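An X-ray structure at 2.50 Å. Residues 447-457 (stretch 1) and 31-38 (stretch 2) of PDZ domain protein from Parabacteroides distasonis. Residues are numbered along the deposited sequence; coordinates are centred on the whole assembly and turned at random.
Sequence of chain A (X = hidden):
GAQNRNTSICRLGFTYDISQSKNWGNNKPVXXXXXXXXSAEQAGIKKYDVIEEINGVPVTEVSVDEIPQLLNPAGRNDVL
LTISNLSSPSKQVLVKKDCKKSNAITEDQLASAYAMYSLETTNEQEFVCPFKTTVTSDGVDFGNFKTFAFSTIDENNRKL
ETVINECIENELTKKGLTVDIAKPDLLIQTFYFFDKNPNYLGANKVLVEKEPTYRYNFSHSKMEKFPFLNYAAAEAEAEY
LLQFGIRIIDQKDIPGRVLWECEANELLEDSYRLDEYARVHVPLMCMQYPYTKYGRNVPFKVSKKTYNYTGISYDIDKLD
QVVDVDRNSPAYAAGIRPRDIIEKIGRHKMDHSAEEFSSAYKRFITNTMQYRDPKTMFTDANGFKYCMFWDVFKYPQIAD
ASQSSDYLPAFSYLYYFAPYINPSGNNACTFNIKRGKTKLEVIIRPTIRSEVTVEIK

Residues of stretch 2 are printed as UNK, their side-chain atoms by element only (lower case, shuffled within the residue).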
ATOM      1  N   THR A 447      32.091 -34.695  -0.187  1.00 68.52           N
ATOM      2  CA  THR A 447      30.999 -34.395  -1.093  1.00 66.44           C
ATOM      3  C   THR A 447      30.595 -32.992  -0.744  1.00 66.51           C
ATOM      4  O   THR A 447      30.800 -32.547   0.385  1.00 65.62           O
ATOM      5  CB  THR A 447      29.884 -35.423  -1.002  1.00 75.54           C
ATOM      6  OG1 THR A 447      29.501 -35.609   0.365  1.00 74.10           O
ATOM      7  CG2 THR A 447      30.265 -36.744  -1.653  1.00 78.05           C
ATOM      8  N   ILE A 448      30.074 -32.276  -1.708  1.00 61.95           N
ATOM      9  CA  ILE A 448      29.733 -30.889  -1.489  1.00 61.48           C
ATOM     10  C   ILE A 448      28.243 -30.813  -1.198  1.00 66.27           C
ATOM     11  O   ILE A 448      27.391 -31.212  -2.016  1.00 67.49           O
ATOM     12  CB  ILE A 448      30.224 -30.009  -2.682  1.00 63.70           C
ATOM     13  CG1 ILE A 448      31.787 -29.990  -2.715  1.00 63.60           C
ATOM     14  CG2 ILE A 448      29.657 -28.599  -2.611  1.00 65.16           C
ATOM     15  CD1 ILE A 448      32.451 -29.218  -3.853  1.00 68.62           C
ATOM     16  N   ARG A 449      27.942 -30.390   0.029  1.00 60.01           N
ATOM     17  CA  ARG A 449      26.567 -30.224   0.450  1.00 57.56           C
ATOM     18  C   ARG A 449      26.243 -28.814   0.171  1.00 58.74           C
ATOM     19  O   ARG A 449      26.947 -27.922   0.639  1.00 58.94           O
ATOM     20  CB  ARG A 449      26.339 -30.601   1.924  1.00 54.20           C
ATOM     21  CG  ARG A 449      26.237 -32.069   2.129  1.00 56.78           C
ATOM     22  CD  ARG A 449      25.577 -32.391   3.436  1.00 60.20           C
ATOM     23  NE  ARG A 449      25.283 -33.825   3.518  1.00 61.90           N
ATOM     24  CZ  ARG A 449      24.608 -34.402   4.508  1.00 74.43           C
ATOM     25  NH1 ARG A 449      24.145 -33.677   5.517  1.00 62.85           N
ATOM     26  NH2 ARG A 449      24.395 -35.710   4.499  1.00 65.06           N
ATOM     27  N   SER A 450      25.267 -28.608  -0.695  1.00 55.13           N
ATOM     28  CA  SER A 450      24.766 -27.301  -1.095  1.00 54.55           C
ATOM     29  C   SER A 450      23.294 -27.249  -0.789  1.00 62.97           C
ATOM     30  O   SER A 450      22.588 -28.261  -0.947  1.00 65.90           O
ATOM     31  CB  SER A 450      25.032 -27.055  -2.568  1.00 57.10           C
ATOM     32  OG  SER A 450      25.660 -25.797  -2.716  1.00 68.78           O
ATOM     33  N   GLU A 451      22.843 -26.110  -0.265  1.00 59.19           N
ATOM     34  CA  GLU A 451      21.454 -25.911   0.133  1.00 59.37           C
ATOM     35  C   GLU A 451      21.083 -24.432   0.167  1.00 62.84           C
ATOM     36  O   GLU A 451      21.887 -23.582   0.543  1.00 62.86           O
ATOM     37  CB  GLU A 451      21.133 -26.579   1.511  1.00 61.53           C
ATOM     38  CG  GLU A 451      22.179 -26.397   2.611  1.00 74.58           C
ATOM     39  CD  GLU A 451      21.836 -26.910   4.003  1.00 95.13           C
ATOM     40  OE1 GLU A 451      21.151 -26.179   4.755  1.00 86.64           O
ATOM     41  OE2 GLU A 451      22.332 -28.002   4.375  1.00 86.99           O
ATOM     42  N   VAL A 452      19.864 -24.143  -0.290  1.00 59.65           N
ATOM     43  CA  VAL A 452      19.192 -22.841  -0.246  1.00 59.32           C
ATOM     44  C   VAL A 452      17.782 -23.077   0.295  1.00 66.21           C
ATOM     45  O   VAL A 452      17.060 -23.912  -0.249  1.00 69.65           O
ATOM     46  CB  VAL A 452      19.131 -22.056  -1.579  1.00 61.25           C
ATOM     47  CG1 VAL A 452      18.538 -20.673  -1.354  1.00 60.60           C
ATOM     48  CG2 VAL A 452      20.493 -21.935  -2.228  1.00 61.09           C
ATOM     49  N   THR A 453      17.407 -22.360   1.352  1.00 60.54           N
ATOM     50  CA  THR A 453      16.073 -22.366   1.930  1.00 59.51           C
ATOM     51  C   THR A 453      15.500 -20.971   1.742  1.00 61.36           C
ATOM     52  O   THR A 453      16.108 -19.989   2.165  1.00 60.30           O
ATOM     53  CB  THR A 453      16.127 -22.813   3.391  1.00 67.74           C
ATOM     54  OG1 THR A 453      16.471 -24.196   3.416  1.00 70.17           O
ATOM     55  CG2 THR A 453      14.809 -22.586   4.130  1.00 63.80           C
ATOM     56  N   VAL A 454      14.371 -20.876   1.037  1.00 57.45           N
ATOM     57  CA  VAL A 454      13.643 -19.607   0.839  1.00 55.19           C
ATOM     58  C   VAL A 454      12.345 -19.816   1.579  1.00 62.45           C
ATOM     59  O   VAL A 454      11.539 -20.673   1.188  1.00 63.81           O
ATOM     60  CB  VAL A 454      13.471 -19.167  -0.625  1.00 56.24           C
ATOM     61  CG1 VAL A 454      12.782 -17.799  -0.707  1.00 55.81           C
ATOM     62  CG2 VAL A 454      14.825 -19.129  -1.337  1.00 55.41           C
ATOM     63  N   GLU A 455      12.214 -19.154   2.730  1.00 58.56           N
ATOM     64  CA  GLU A 455      11.073 -19.338   3.618  1.00 58.45           C
ATOM     65  C   GLU A 455      10.319 -18.030   3.906  1.00 62.28           C
ATOM     66  O   GLU A 455      10.944 -16.978   4.006  1.00 62.07           O
ATOM     67  CB  GLU A 455      11.613 -19.896   4.937  1.00 60.65           C
ATOM     68  CG  GLU A 455      10.603 -20.628   5.799  1.00 83.54           C
ATOM     69  CD  GLU A 455      11.088 -21.013   7.188  1.00119.87           C
ATOM     70  OE1 GLU A 455      12.320 -21.149   7.382  1.00125.45           O
ATOM     71  OE2 GLU A 455      10.225 -21.191   8.080  1.00112.03           O
ATOM     72  N   ILE A 456       8.983 -18.095   4.076  1.00 58.34           N
ATOM     73  CA  ILE A 456       8.225 -16.934   4.532  1.00 57.83           C
ATOM     74  C   ILE A 456       8.349 -17.004   6.050  1.00 66.74           C
ATOM     75  O   ILE A 456       7.987 -18.033   6.632  1.00 67.42           O
ATOM     76  CB  ILE A 456       6.767 -16.869   3.998  1.00 58.89           C
ATOM     77  CG1 ILE A 456       6.787 -16.399   2.542  1.00 57.57           C
ATOM     78  CG2 ILE A 456       5.894 -15.944   4.863  1.00 56.36           C
ATOM     79  CD1 ILE A 456       5.589 -16.563   1.807  1.00 50.55           C
ATOM     80  N   LYS A 457       8.921 -15.941   6.672  1.00 66.84           N
ATOM     81  CA  LYS A 457       9.205 -15.831   8.124  1.00 72.60           C
ATOM     82  C   LYS A 457       8.026 -16.305   9.010  1.00 76.93           C
ATOM     83  O   LYS A 457       6.927 -15.717   8.919  1.00 69.01           O
ATOM     84  CB  LYS A 457       9.623 -14.394   8.509  1.00 74.98           C
ATOM     85  CG  LYS A 457      11.006 -13.994   7.980  1.00 86.44           C
ATOM     86  CD  LYS A 457      11.666 -12.883   8.793  1.00 95.15           C
ATOM     87  CE  LYS A 457      12.211 -13.382  10.115  1.00108.91           C
ATOM     88  NZ  LYS A 457      12.801 -12.282  10.921  1.00120.13           N
ATOM     89  OXT LYS A 457       8.204 -17.316   9.734  1.00 99.45           O
ATOM     90  N   UNK A  31       3.202 -27.437   7.181  1.00 55.76           N
ATOM     91  CA  UNK A  31       4.648 -27.438   6.991  1.00 54.16           C
ATOM     92  C   UNK A  31       5.092 -26.167   6.280  1.00 59.43           C
ATOM     93  O   UNK A  31       4.614 -25.890   5.188  1.00 57.91           O
ATOM     94  c   UNK A  31       6.590 -28.806   6.046  1.00 54.04           C
ATOM     95  c   UNK A  31       4.787 -30.571   7.898  1.00 63.11           C
ATOM     96  c   UNK A  31       5.086 -28.703   6.201  1.00 55.81           C
ATOM     97  c   UNK A  31       4.395 -29.996   6.678  1.00 56.62           C
ATOM     98  N   UNK A  32       6.068 -25.448   6.873  1.00 58.66           N
ATOM     99  CA  UNK A  32       6.630 -24.199   6.362  1.00 58.37           C
ATOM    100  C   UNK A  32       7.940 -24.409   5.588  1.00 66.09           C
ATOM    101  O   UNK A  32       8.223 -23.674   4.624  1.00 67.34           O
ATOM    102  c   UNK A  32       6.897 -21.829  10.287  1.00 89.57           C
ATOM    103  c   UNK A  32       6.915 -23.242   7.524  1.00 60.57           C
ATOM    104  c   UNK A  32       5.692 -22.621   8.175  1.00 74.76           C
ATOM    105  n   UNK A  32       7.565 -20.641  10.877  1.00104.41           N
ATOM    106  c   UNK A  32       6.097 -21.444   9.060  1.00 85.87           C
ATOM    107  N   UNK A  33       8.792 -25.317   6.081  1.00 62.00           N
ATOM    108  CA  UNK A  33      10.080 -25.579   5.453  1.00 61.05           C
ATOM    109  C   UNK A  33      10.547 -26.969   5.773  1.00 61.93           C
ATOM    110  O   UNK A  33      10.258 -27.484   6.845  1.00 61.80           O
ATOM    111  c   UNK A  33      11.131 -24.562   5.897  1.00 66.73           C
ATOM    112  o   UNK A  33      11.652 -24.935   7.163  1.00 81.83           O
ATOM    113  N   UNK A  34      11.295 -27.552   4.847  1.00 57.16           N
ATOM    114  CA  UNK A  34      11.867 -28.873   4.950  1.00 58.45           C
ATOM    115  C   UNK A  34      13.354 -28.708   5.172  1.00 63.14           C
ATOM    116  O   UNK A  34      13.990 -27.883   4.510  1.00 64.42           O
ATOM    117  c   UNK A  34      11.495 -29.676   3.667  1.00 62.24           C
ATOM    118  c   UNK A  34      10.132 -30.359   3.855  1.00 64.90           C
ATOM    119  c   UNK A  34       9.053 -29.546   3.545  1.00 76.30           C
ATOM    120  c   UNK A  34      12.516 -30.740   3.325  1.00 62.95           C
ATOM    121  N   UNK A  35      13.907 -29.461   6.116  1.00 59.04           N
ATOM    122  CA  UNK A  35      15.324 -29.377   6.404  1.00 58.69           C
ATOM    123  C   UNK A  35      16.105 -30.212   5.360  1.00 61.88           C
ATOM    124  O   UNK A  35      15.852 -31.396   5.206  1.00 62.02           O
ATOM    125  c   UNK A  35      15.059 -28.645   8.771  1.00 63.48           C
ATOM    126  c   UNK A  35      14.412 -29.070   9.956  1.00 73.33           C
ATOM    127  c   UNK A  35      17.079 -30.048   8.130  1.00 62.89           C
ATOM    128  c   UNK A  35      15.585 -29.772   7.868  1.00 63.14           C
ATOM    129  N   UNK A  36      17.026 -29.602   4.597  1.00 58.48           N
ATOM    130  CA  UNK A  36      17.746 -30.375   3.578  1.00 58.80           C
ATOM    131  C   UNK A  36      18.543 -31.500   4.177  1.00 66.31           C
ATOM    132  O   UNK A  36      19.029 -31.379   5.299  1.00 68.56           O
ATOM    133  c   UNK A  36      17.435 -28.180   4.587  1.00 59.89           C
ATOM    134  c   UNK A  36      18.050 -28.003   3.245  1.00 63.55           C
ATOM    135  c   UNK A  36      18.683 -29.348   2.940  1.00 59.46           C
ATOM    136  N   UNK A  37      18.664 -32.600   3.429  1.00 62.78           N
ATOM    137  CA  UNK A  37      19.441 -33.775   3.801  1.00 62.86           C
ATOM    138  C   UNK A  37      18.790 -34.553   4.973  1.00 68.66           C
ATOM    139  O   UNK A  37      19.408 -35.493   5.491  1.00 70.46           O
ATOM    140  c   UNK A  37      22.703 -33.433   0.727  1.00 67.08           C
ATOM    141  c   UNK A  37      23.039 -32.102   0.555  1.00 70.86           C
ATOM    142  c   UNK A  37      20.914 -33.373   4.102  1.00 63.09           C
ATOM    143  c   UNK A  37      22.000 -31.586   2.670  1.00 63.37           C
ATOM    144  o   UNK A  37      23.681 -31.744  -0.609  1.00 66.78           O
ATOM    145  c   UNK A  37      21.661 -32.923   2.862  1.00 63.84           C
ATOM    146  c   UNK A  37      22.692 -31.170   1.528  1.00 63.70           C
ATOM    147  c   UNK A  37      22.021 -33.835   1.875  1.00 66.70           C
ATOM    148  N   UNK A  38      17.514 -34.238   5.309  1.00 63.25           N
ATOM    149  CA  UNK A  38      16.752 -34.890   6.385  1.00 63.00           C
ATOM    150  C   UNK A  38      15.930 -36.083   5.881  1.00 67.72           C
ATOM    151  O   UNK A  38      15.755 -36.269   4.678  1.00 67.38           O
ATOM    152  c   UNK A  38      15.826 -33.884   7.072  1.00 63.98           C
ATOM    153  o   UNK A  38      14.760 -33.438   6.248  1.00 63.33           O
TER
HETATM  154  O   HOH W   1       7.473 -20.636   3.780  1.00 48.12           O

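Position 31 carries four side-chain carbons forked at the first, one arm being two carbons long. This beta-branched aliphatic pattern identifies Ile31, which is buried and lies beyond the reach of stretch 1. At position 32, four carbons run in a row and end in a nitrogen; the CA-to-CB bond points toward stretch 1, and the terminal nitrogen lies near the carboxylates of Glu455 and Lys457. The residue is Lys32. Its NZ lies 3.6 Å from OXT of Lys457, a salt bridge with the chain-terminal carboxylate, and 3.9 Å from OE2 of Glu455, a longer one. Its backbone also takes part, because a water lies 3.2 Å from Lys32 O, to which it donates, and 3.0 Å from Ile456 N, from which it accepts.

Position 33 has one carbon followed by one oxygen, and its CB packs 3.8 Å from Glu455 CD. A lone hydroxyl on an unbranched carbon makes this Ser33; its OG is hydrogen-bonded elsewhere in the structure. Positions 34 and 35 both repeat the four-carbon fork with one longer arm, and in each the CA-to-CB bond points away from stretch 1. They are Ile34 and Ile35, neither of which touches the partner strand.

At position 36 three carbons close a ring onto the backbone nitrogen and pack against Glu451 and Thr453; only proline, among the standard residues, has this ring. Pro36 sets its CG 3.8 Å from Glu451 CB and 4.1 Å from Thr453 OG1, a compact contact with two residues whose CA-to-CB bonds point toward stretch 2.

Position 37 shows one carbon and then a six-carbon ring bearing an oxygen, laid against Arg449. This phenol is Tyr37. The Arg449 guanidinium lies flat on the ring, with planes at 2° and centres 4.1 Å apart, so the cation faces the pi cloud; Arg449 CD sits 3.7 Å from the ring centroid in a CH-pi contact. Tyr37 OH approaches the strand backbone, 3.4 Å from Arg449 CA, while Glu451 OE2 lies at the ring edge, 4.0 Å from CD2 of Tyr37.

Position 38 has one carbon and one oxygen and does not reach stretch 1. This is Ser38. The backbone bond from Ser38 N to Ile35 O (3.3 Å) closes a type II turn from Ile35 to Ser38, Ser38 OG donates to the same Ile35 O at 2.5 Å, and the side chain caps the helix that follows.

The two segments run nearly antiparallel, yet no direct hydrogen bond joins them. Alternate residues of the strand, Arg449, Glu451, Thr453 and Glu455, point toward stretch 2. The contact therefore works mainly through side chains: a guanidinium stacked on a tyrosine ring at one end, proline packing in the middle, and salt bridges at the other, where a water also links the two backbones.

Stretch 2, residues 31-38: IKSIIPYS
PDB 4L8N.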